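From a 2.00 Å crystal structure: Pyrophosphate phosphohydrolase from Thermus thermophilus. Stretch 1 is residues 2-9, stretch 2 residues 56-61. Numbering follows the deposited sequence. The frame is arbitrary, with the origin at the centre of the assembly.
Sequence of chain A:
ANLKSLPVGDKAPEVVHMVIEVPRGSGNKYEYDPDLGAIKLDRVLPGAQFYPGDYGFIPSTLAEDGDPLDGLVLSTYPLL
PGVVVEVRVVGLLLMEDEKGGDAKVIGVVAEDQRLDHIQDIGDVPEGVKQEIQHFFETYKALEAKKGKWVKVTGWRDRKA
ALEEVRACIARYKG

Stretch 1, residues 2-9: NLKSLPVG
Stretch 2, residues 56-61: GFIPST

A single serine, S60, fastens two largely loop-like segments about 50 residues apart in sequence, and it does so from a left-handed backbone conformation, phi/psi 65/44, uncommon for a residue other than glycine. Its amide and its hydroxyl both donate to carbonyl groups of the N-terminal stretch: S60 N to K4 O at 2.9 Å, with an N-H...O angle of 158°, and S60 OG to L6 O at a short 2.6 Å, with chi1 in the m well (-70°). The general principle is that loops lacking the repeating ladder of a sheet can still be registered precisely when one residue uses main chain and side chain together.

The acceptors are presented by a compact turn. N2 is extended (-161/88); L3 and K4 form a 3-10 segment (-58/-29 and -68/-14), S5 follows at -116/12, and L6 and P7 then straighten to -63/158 and -67/146 before V8 bends at -76/-18 and G9 takes 111/149, angles that would jam a CB against the preceding carbonyl. Within the turn, S5 N donates to N2 O (3.1 Å) and L6 N to L3 O (3.3 Å). N2, chi1 t, also accepts from K4 N through OD1 at 3.2 Å, and S5 OG, chi1 p, donates to N2 O at 3.2 Å.

G56 (-166/-160) and F57 (-133/161) belong to a strand that begins earlier in the chain; the backbone runs on through I58 (-91/117) and P59 (-63/146), turns at S60, and extends again at T61 (-141/159). T61 OG1, chi1 p, donates to I58 O at 2.8 Å. In register, K4 CA lies 4.6 Å from P59 CA, and S5 CA lies 4.9 Å from S60 CA. These steps advance in the same general sense, but V8 returns to I58 and P59.

P59, ring C-gamma endo, points its CB toward the turn, in close packing 3.2 Å from L3 O and 3.3 Å from L6 O. The same CB meets L6 CB at 3.6 Å, an apolar contact; L6 is m,t. F57, chi1 p and chi2 81°, also points toward the turn. L3 O faces its slightly electropositive C-H edge, 3.8 Å from CE1, while L3 CB (rotamer m,t) lies 4.3 Å from CZ. Although the CA-to-CB bond of K4 points away, chi1 m brings CG obliquely to 3.4 Å from F57 CZ; chi2 is t, chi3 15°, chi4 134°.

Farther along, V8, chi1 p, sets CG2 3.5 Å from CG2 of I58 (m,t), and its CB 3.6 Å from P59 O. Altogether 382 Å² is buried, summed over both sides.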

# COMPACT_ATOMS: atom_id res chain seq x y z
N ASN A 2 -16.57 -1.17 25.65
CA ASN A 2 -17.26 0.09 25.52
C ASN A 2 -16.11 1.13 25.62
O ASN A 2 -15.71 1.52 26.70
CB ASN A 2 -18.43 0.42 26.39
CG ASN A 2 -19.28 1.54 25.77
OD1 ASN A 2 -18.78 2.44 25.08
ND2 ASN A 2 -20.59 1.48 26.01
N LEU A 3 -15.60 1.34 24.42
CA LEU A 3 -14.46 2.23 24.20
C LEU A 3 -14.74 3.61 24.69
O LEU A 3 -13.81 4.25 25.23
CB LEU A 3 -13.97 2.04 22.77
CG LEU A 3 -13.73 0.56 22.37
CD1 LEU A 3 -13.30 0.50 20.92
CD2 LEU A 3 -12.74 -0.08 23.28
N LYS A 4 -16.00 4.06 24.68
CA LYS A 4 -16.32 5.41 25.13
C LYS A 4 -16.15 5.65 26.60
O LYS A 4 -16.18 6.83 27.01
CB LYS A 4 -17.75 5.78 24.70
CG LYS A 4 -17.73 6.02 23.17
CD LYS A 4 -19.16 6.33 22.73
CE LYS A 4 -19.94 6.66 24.00
NZ LYS A 4 -20.76 7.91 23.78
N SER A 5 -16.01 4.57 27.35
CA SER A 5 -15.89 4.67 28.80
C SER A 5 -14.57 4.19 29.36
O SER A 5 -14.46 4.04 30.59
CB SER A 5 -17.07 4.04 29.53
OG SER A 5 -17.22 2.67 29.22
N LEU A 6 -13.61 3.97 28.47
CA LEU A 6 -12.25 3.63 28.90
C LEU A 6 -11.76 4.84 29.71
O LEU A 6 -12.28 5.94 29.52
CB LEU A 6 -11.41 3.56 27.63
CG LEU A 6 -11.60 2.26 26.83
CD1 LEU A 6 -10.39 2.08 25.93
CD2 LEU A 6 -11.67 1.09 27.78
N PRO A 7 -10.78 4.61 30.56
CA PRO A 7 -10.20 5.67 31.38
C PRO A 7 -9.48 6.65 30.47
O PRO A 7 -8.90 6.18 29.49
CB PRO A 7 -9.20 4.94 32.27
CG PRO A 7 -9.54 3.49 32.17
CD PRO A 7 -10.18 3.29 30.81
N VAL A 8 -9.50 7.91 30.85
CA VAL A 8 -8.87 8.94 30.04
C VAL A 8 -7.36 8.93 30.16
O VAL A 8 -6.67 9.55 29.33
CB VAL A 8 -9.41 10.35 30.35
CG1 VAL A 8 -9.05 10.70 31.77
CG2 VAL A 8 -8.80 11.35 29.37
N GLY A 9 -6.86 8.31 31.20
CA GLY A 9 -5.42 8.19 31.41
C GLY A 9 -4.90 8.98 32.58
O GLY A 9 -5.37 10.06 32.91
N GLY A 56 -10.16 10.53 16.22
CA GLY A 56 -10.83 9.57 17.16
C GLY A 56 -11.40 10.47 18.26
O GLY A 56 -11.49 11.65 17.99
N PHE A 57 -11.67 9.86 19.38
CA PHE A 57 -12.27 10.61 20.50
C PHE A 57 -11.57 10.34 21.79
O PHE A 57 -10.91 9.28 21.85
CB PHE A 57 -13.77 10.20 20.57
CG PHE A 57 -14.05 8.80 21.02
CD1 PHE A 57 -14.04 8.43 22.36
CD2 PHE A 57 -14.36 7.80 20.10
CE1 PHE A 57 -14.28 7.14 22.76
CE2 PHE A 57 -14.59 6.50 20.49
CZ PHE A 57 -14.58 6.16 21.82
N ILE A 58 -11.73 11.22 22.80
CA ILE A 58 -11.11 10.94 24.13
C ILE A 58 -12.10 10.20 24.99
O ILE A 58 -13.18 10.76 25.20
CB ILE A 58 -10.62 12.25 24.79
CG1 ILE A 58 -9.64 12.99 23.87
CG2 ILE A 58 -9.93 11.86 26.11
CD1 ILE A 58 -8.98 14.23 24.48
N PRO A 59 -11.88 8.97 25.43
CA PRO A 59 -12.84 8.24 26.24
C PRO A 59 -13.10 8.91 27.59
O PRO A 59 -12.17 9.55 28.15
CB PRO A 59 -12.24 6.84 26.33
CG PRO A 59 -10.76 7.07 26.15
CD PRO A 59 -10.65 8.20 25.17
N SER A 60 -14.33 8.83 28.10
CA SER A 60 -14.69 9.43 29.38
C SER A 60 -14.61 10.95 29.43
O SER A 60 -14.05 11.52 30.37
CB SER A 60 -13.71 8.96 30.46
OG SER A 60 -13.99 7.57 30.71
N THR A 61 -15.13 11.56 28.39
CA THR A 61 -15.19 13.01 28.28
C THR A 61 -16.57 13.25 27.63
O THR A 61 -17.16 12.31 27.06
CB THR A 61 -14.11 13.72 27.49
OG1 THR A 61 -14.11 13.27 26.12
CG2 THR A 61 -12.71 13.52 28.05